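Local coordinates for protein phosphoribosylformylglycinamidine cyclo-ligase (Thermus thermophilus HB8, PDB 5AVM) that probably catalyses the ATP-dependent ring closure of formylglycinamidine ribonucleotide to 5-aminoimidazole ribonucleotide, the fifth step of de novo purine biosynthesis, at residues Thr59-Gly64 with Val84-Asn89; Glu97-Leu102 with Val157-Arg162. All coordinates share one frame; numbering follows the deposited sequence.

Contact 1 (Thr59-Gly64 with Val84-Asn89); sequences TTDGVG and VNHSVN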
loop_
_atom_site.group_PDB
_atom_site.type_symbol
_atom_site.label_atom_id
_atom_site.label_comp_id
_atom_site.label_asym_id
_atom_site.label_seq_id
_atom_site.Cartn_x
_atom_site.Cartn_y
_atom_site.Cartn_z
ATOM N N THR B 59 3.663 8.551 1.213
ATOM C CA THR B 59 3.057 8.399 -0.090
ATOM C C THR B 59 3.011 6.896 -0.341
ATOM O O THR B 59 3.802 6.147 0.233
ATOM C CB THR B 59 3.936 9.103 -1.173
ATOM O OG1 THR B 59 3.347 8.938 -2.465
ATOM C CG2 THR B 59 5.340 8.523 -1.186
ATOM N N THR B 60 2.062 6.455 -1.158
ATOM C CA THR B 60 1.964 5.051 -1.517
ATOM C C THR B 60 1.879 5.038 -3.049
ATOM O O THR B 60 1.195 5.874 -3.643
ATOM C CB THR B 60 0.733 4.372 -0.865
ATOM O OG1 THR B 60 0.881 2.951 -0.976
ATOM C CG2 THR B 60 -0.574 4.816 -1.525
ATOM N N ASP B 61 2.598 4.119 -3.690
ATOM C CA ASP B 61 2.632 4.056 -5.157
ATOM C C ASP B 61 2.680 2.633 -5.659
ATOM O O ASP B 61 2.809 1.698 -4.881
ATOM C CB ASP B 61 3.882 4.765 -5.704
ATOM C CG ASP B 61 3.830 6.265 -5.550
ATOM O OD1 ASP B 61 3.001 6.904 -6.225
ATOM O OD2 ASP B 61 4.622 6.815 -4.760
ATOM N N GLY B 62 2.600 2.495 -6.975
ATOM C CA GLY B 62 2.669 1.193 -7.607
ATOM C C GLY B 62 3.600 1.308 -8.796
ATOM O O GLY B 62 3.752 2.394 -9.351
ATOM N N VAL B 63 4.242 0.213 -9.184
ATOM C CA VAL B 63 5.143 0.249 -10.330
ATOM C C VAL B 63 4.307 0.556 -11.573
ATOM O O VAL B 63 4.649 1.436 -12.371
ATOM C CB VAL B 63 5.892 -1.106 -10.498
ATOM C CG1 VAL B 63 6.677 -1.126 -11.795
ATOM C CG2 VAL B 63 6.847 -1.319 -9.330
ATOM N N GLY B 64 3.193 -0.151 -11.720
ATOM C CA GLY B 64 2.331 0.066 -12.869
ATOM C C GLY B 64 2.479 -1.028 -13.911
ATOM O O GLY B 64 3.129 -2.032 -13.662
ATOM N N VAL B 84 10.734 2.249 -5.542
ATOM C CA VAL B 84 11.392 3.032 -4.506
ATOM C C VAL B 84 11.696 4.452 -4.975
ATOM O O VAL B 84 11.387 5.422 -4.274
ATOM C CB VAL B 84 12.687 2.325 -4.045
ATOM C CG1 VAL B 84 13.504 3.229 -3.142
ATOM C CG2 VAL B 84 12.320 1.044 -3.313
ATOM N N ASN B 85 12.295 4.576 -6.158
ATOM C CA ASN B 85 12.628 5.889 -6.703
ATOM C C ASN B 85 11.399 6.739 -6.994
ATOM O O ASN B 85 11.442 7.955 -6.843
ATOM C CB ASN B 85 13.460 5.738 -7.969
ATOM C CG ASN B 85 14.858 5.265 -7.672
ATOM O OD1 ASN B 85 15.184 4.986 -6.517
ATOM N ND2 ASN B 85 15.694 5.168 -8.703
ATOM N N HIS B 86 10.311 6.104 -7.418
ATOM C CA HIS B 86 9.073 6.817 -7.697
ATOM C C HIS B 86 8.509 7.278 -6.357
ATOM O O HIS B 86 7.950 8.368 -6.243
ATOM C CB HIS B 86 8.098 5.879 -8.413
ATOM C CG HIS B 86 6.787 6.507 -8.780
ATOM N ND1 HIS B 86 6.075 6.129 -9.896
ATOM C CD2 HIS B 86 6.025 7.430 -8.147
ATOM C CE1 HIS B 86 4.929 6.785 -9.935
ATOM N NE2 HIS B 86 4.874 7.580 -8.883
ATOM N N SER B 87 8.675 6.438 -5.338
ATOM C CA SER B 87 8.197 6.743 -3.990
ATOM C C SER B 87 9.014 7.884 -3.383
ATOM O O SER B 87 8.468 8.773 -2.725
ATOM C CB SER B 87 8.300 5.497 -3.088
ATOM O OG SER B 87 7.499 4.420 -3.570
ATOM N N VAL B 88 10.324 7.850 -3.598
ATOM C CA VAL B 88 11.203 8.883 -3.081
ATOM C C VAL B 88 10.847 10.249 -3.671
ATOM O O VAL B 88 10.812 11.247 -2.953
ATOM C CB VAL B 88 12.691 8.550 -3.387
ATOM C CG1 VAL B 88 13.580 9.744 -3.077
ATOM C CG2 VAL B 88 13.132 7.349 -2.561
ATOM N N ASN B 89 10.564 10.291 -4.970
ATOM C CA ASN B 89 10.239 11.546 -5.639
ATOM C C ASN B 89 8.914 12.155 -5.224
ATOM O O ASN B 89 8.812 13.369 -5.101
ATOM C CB ASN B 89 10.259 11.377 -7.163
ATOM C CG ASN B 89 11.666 11.193 -7.722
ATOM O OD1 ASN B 89 12.660 11.240 -6.982
ATOM N ND2 ASN B 89 11.757 10.983 -9.037
#

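Contact 2 (Glu97-Leu102 with Val157-Arg162); sequences EPLFFL and VGVVER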
loop_
_atom_site.group_PDB
_atom_site.type_symbol
_atom_site.label_atom_id
_atom_site.label_comp_id
_atom_site.label_asym_id
_atom_site.label_seq_id
_atom_site.Cartn_x
_atom_site.Cartn_y
_atom_site.Cartn_z
ATOM N N GLU B 97 12.335 14.049 3.407
ATOM C CA GLU B 97 13.399 13.052 3.268
ATOM C C GLU B 97 12.804 11.710 3.695
ATOM O O GLU B 97 11.951 11.656 4.585
ATOM C CB GLU B 97 14.589 13.367 4.179
ATOM C CG GLU B 97 15.371 14.602 3.812
ATOM C CD GLU B 97 16.831 14.466 4.180
ATOM O OE1 GLU B 97 17.571 13.784 3.430
ATOM O OE2 GLU B 97 17.231 15.026 5.226
ATOM N N PRO B 98 13.256 10.606 3.078
ATOM C CA PRO B 98 12.728 9.285 3.430
ATOM C C PRO B 98 13.149 8.756 4.795
ATOM O O PRO B 98 14.278 8.973 5.224
ATOM C CB PRO B 98 13.224 8.405 2.282
ATOM C CG PRO B 98 14.533 9.028 1.929
ATOM C CD PRO B 98 14.226 10.511 1.970
ATOM N N LEU B 99 12.225 8.064 5.468
ATOM C CA LEU B 99 12.484 7.457 6.782
ATOM C C LEU B 99 12.512 5.920 6.694
ATOM O O LEU B 99 13.297 5.270 7.385
ATOM C CB LEU B 99 11.423 7.883 7.809
ATOM C CG LEU B 99 11.550 9.249 8.492
ATOM C CD1 LEU B 99 10.340 9.478 9.401
ATOM C CD2 LEU B 99 12.841 9.307 9.298
ATOM N N PHE B 100 11.651 5.344 5.860
ATOM C CA PHE B 100 11.608 3.896 5.682
ATOM C C PHE B 100 10.565 3.487 4.640
ATOM O O PHE B 100 9.614 4.225 4.381
ATOM C CB PHE B 100 11.349 3.192 7.026
ATOM C CG PHE B 100 10.069 3.603 7.710
ATOM C CD1 PHE B 100 8.842 3.098 7.286
ATOM C CD2 PHE B 100 10.096 4.472 8.802
ATOM C CE1 PHE B 100 7.663 3.447 7.942
ATOM C CE2 PHE B 100 8.921 4.829 9.462
ATOM C CZ PHE B 100 7.701 4.314 9.031
ATOM N N PHE B 101 10.760 2.312 4.049
ATOM C CA PHE B 101 9.881 1.785 3.007
ATOM C C PHE B 101 9.361 0.382 3.360
ATOM O O PHE B 101 9.984 -0.342 4.128
ATOM C CB PHE B 101 10.686 1.733 1.688
ATOM C CG PHE B 101 9.958 1.109 0.524
ATOM C CD1 PHE B 101 8.982 1.815 -0.173
ATOM C CD2 PHE B 101 10.265 -0.184 0.109
ATOM C CE1 PHE B 101 8.325 1.242 -1.267
ATOM C CE2 PHE B 101 9.615 -0.762 -0.980
ATOM C CZ PHE B 101 8.641 -0.046 -1.667
ATOM N N LEU B 102 8.201 0.021 2.821
ATOM C CA LEU B 102 7.638 -1.317 3.002
ATOM C C LEU B 102 6.717 -1.545 1.801
ATOM O O LEU B 102 6.144 -0.585 1.273
ATOM C CB LEU B 102 6.899 -1.465 4.343
ATOM C CG LEU B 102 5.608 -0.765 4.753
ATOM C CD1 LEU B 102 5.054 -1.511 5.951
ATOM C CD2 LEU B 102 5.850 0.697 5.100
ATOM N N VAL B 157 7.613 6.400 3.990
ATOM C CA VAL B 157 7.338 7.364 5.053
ATOM C C VAL B 157 8.541 8.290 5.137
ATOM O O VAL B 157 9.677 7.871 4.922
ATOM C CB VAL B 157 7.113 6.654 6.421
ATOM C CG1 VAL B 157 6.925 7.684 7.535
ATOM C CG2 VAL B 157 5.896 5.743 6.331
ATOM N N GLY B 158 8.293 9.555 5.436
ATOM C CA GLY B 158 9.386 10.501 5.506
ATOM C C GLY B 158 9.143 11.557 6.547
ATOM O O GLY B 158 8.254 11.414 7.378
ATOM N N VAL B 159 9.927 12.624 6.509
ATOM C CA VAL B 159 9.771 13.686 7.485
ATOM C C VAL B 159 10.172 15.016 6.858
ATOM O O VAL B 159 11.036 15.066 5.988
ATOM C CB VAL B 159 10.628 13.383 8.757
ATOM C CG1 VAL B 159 12.123 13.373 8.402
ATOM C CG2 VAL B 159 10.316 14.387 9.860
ATOM N N VAL B 160 9.526 16.092 7.290
ATOM C CA VAL B 160 9.811 17.423 6.769
ATOM C C VAL B 160 9.484 18.474 7.836
ATOM O O VAL B 160 8.577 18.280 8.642
ATOM C CB VAL B 160 8.962 17.690 5.501
ATOM C CG1 VAL B 160 7.487 17.573 5.838
ATOM C CG2 VAL B 160 9.292 19.059 4.918
ATOM N N GLU B 161 10.238 19.568 7.867
ATOM C CA GLU B 161 9.966 20.631 8.834
ATOM C C GLU B 161 8.776 21.385 8.265
ATOM O O GLU B 161 8.790 21.781 7.100
ATOM C CB GLU B 161 11.172 21.556 8.980
ATOM C CG GLU B 161 12.413 20.861 9.531
ATOM C CD GLU B 161 12.311 20.543 11.013
ATOM O OE1 GLU B 161 12.570 19.379 11.397
ATOM O OE2 GLU B 161 11.983 21.464 11.791
ATOM N N ARG B 162 7.750 21.570 9.090
ATOM C CA ARG B 162 6.512 22.229 8.678
ATOM C C ARG B 162 6.662 23.468 7.806
ATOM O O ARG B 162 6.046 23.568 6.746
ATOM C CB ARG B 162 5.678 22.580 9.908
ATOM C CG ARG B 162 4.244 23.015 9.606
ATOM C CD ARG B 162 3.990 24.382 10.206
ATOM N NE ARG B 162 4.613 24.494 11.519
ATOM C CZ ARG B 162 5.073 25.626 12.033
ATOM N NH1 ARG B 162 4.983 26.751 11.345
ATOM N NH2 ARG B 162 5.628 25.631 13.236
#

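Contact 1 (Thr59-Gly64 with Val84-Asn89)
Asp61 lays its carboxylate against the imidazole of His86, the first layer of a strand-on-helix contact in the N-terminal alpha/beta domain of an AIR synthase. Strand 54-62, outermost in the sheet of its own chain, runs along one side of helix 79-92, their local axes 8.3 Å apart at 146°. Asp61 CG stands beside its own backbone N (chi1 -71°), which carries the carboxylate to the helix. There OD1 comes 3.3 Å from His86 NE2, yet the angle is poor for a hydrogen bond, and the carboxylate and ring planes are inclined by 41°. Asp61 CB sits over one face of the ring, displaced to its rim, while CG is 3.6 Å from His86 CD2. The other oxygen, OD2, reaches 3.7 Å from Ser87 CA, so the acid straddles two successive helix residues. An alanine in place of Asp61 would probably leave a gap where the carboxylate fills the space between the His86 ring and Ser87 CA. Two residues earlier on the strand, the Thr59 methyl CG2 lies 3.5 Å from the carbonyl oxygen of Ser87.

Residues outside the two segments position the ring. Its ND1 is hydrogen-bonded to Thr187 OG1, and the rings of His221 and His243 also meet it. Close to Asp61 OD1 lies Glu137 OE2 of the second subunit, like charges near each other. On the strand's other side Thr60 OG1 bonds to Gly154 O and Thr155 OG1 of strand 150-161. Ser87 OG is hydrogen-bonded to Leu83 O within the helix and stays 3.9 Å from Asp61 OD2.

Contact 2 (Glu97-Leu102 with Val157-Arg162)
Glu97 and Val159 exchange two backbone hydrogen bonds, Glu97 N to Val159 O at 3.1 Å and Val159 N to Glu97 O at 3.0 Å. The second lies in the carbonyl plane but is less straight at the hydrogen (145°). Farther on, Val157 O receives two N-H groups: Leu99 N at 2.6 Å and, weakly, Phe100 N at 3.3 Å. Val157 N returns a nearly linear bond to Phe100 O.

That doubled grip on one carbonyl is a classic beta bulge, Leu99 and Phe100 together facing Val157, and it shifts the register by one residue between antiparallel strands 97-107 and 150-161, central neighbours in the four-stranded sheet of the N-terminal domain. Beside the bulge, Gly158 brings its CA to 3.0 Å from Glu97 O, where a side chain would collide with that oxygen.

Apolar contacts cover the face carrying Phe100, Val157 and Val159. Phe100 CG stands between its backbone N and carbonyl carbon (chi1 58°), which sets the ring side by side with Val157, whose CB makes a CH-pi contact over the ring face towards the rim, 3.8 Å from the centroid. Leu99 CD1 reaches across to Val159 CB of the neighbouring strand at 4.0 Å. Across the dimer, Phe100 packs on Ala58 and Val157 on Val157 of the second subunit.

Among charged groups, Glu97 leads its carboxylate away from the partner strand to a salt bridge, OE1 to Arg229 NE.

In the fold
From the N terminus, strand 54-62 leads into contact 1, which closes when helix 79-92 packs back on that strand; 19 residues, 12 of them helical, separate its two segments. The chain then turns directly into strand 97-107, opening contact 2, and passes through helix 112-129 and strand 137-140 before strand 150-161 returns to close it. The two loops follow in series, neither nested nor crossed. Strand 150-161 lies between strands 54-62 and 97-107, so both contacts reach the same sheet, with helix 79-92 against it. They meet where Phe101 touches Val84 and Ser87 of the helix, and both also reach the second subunit.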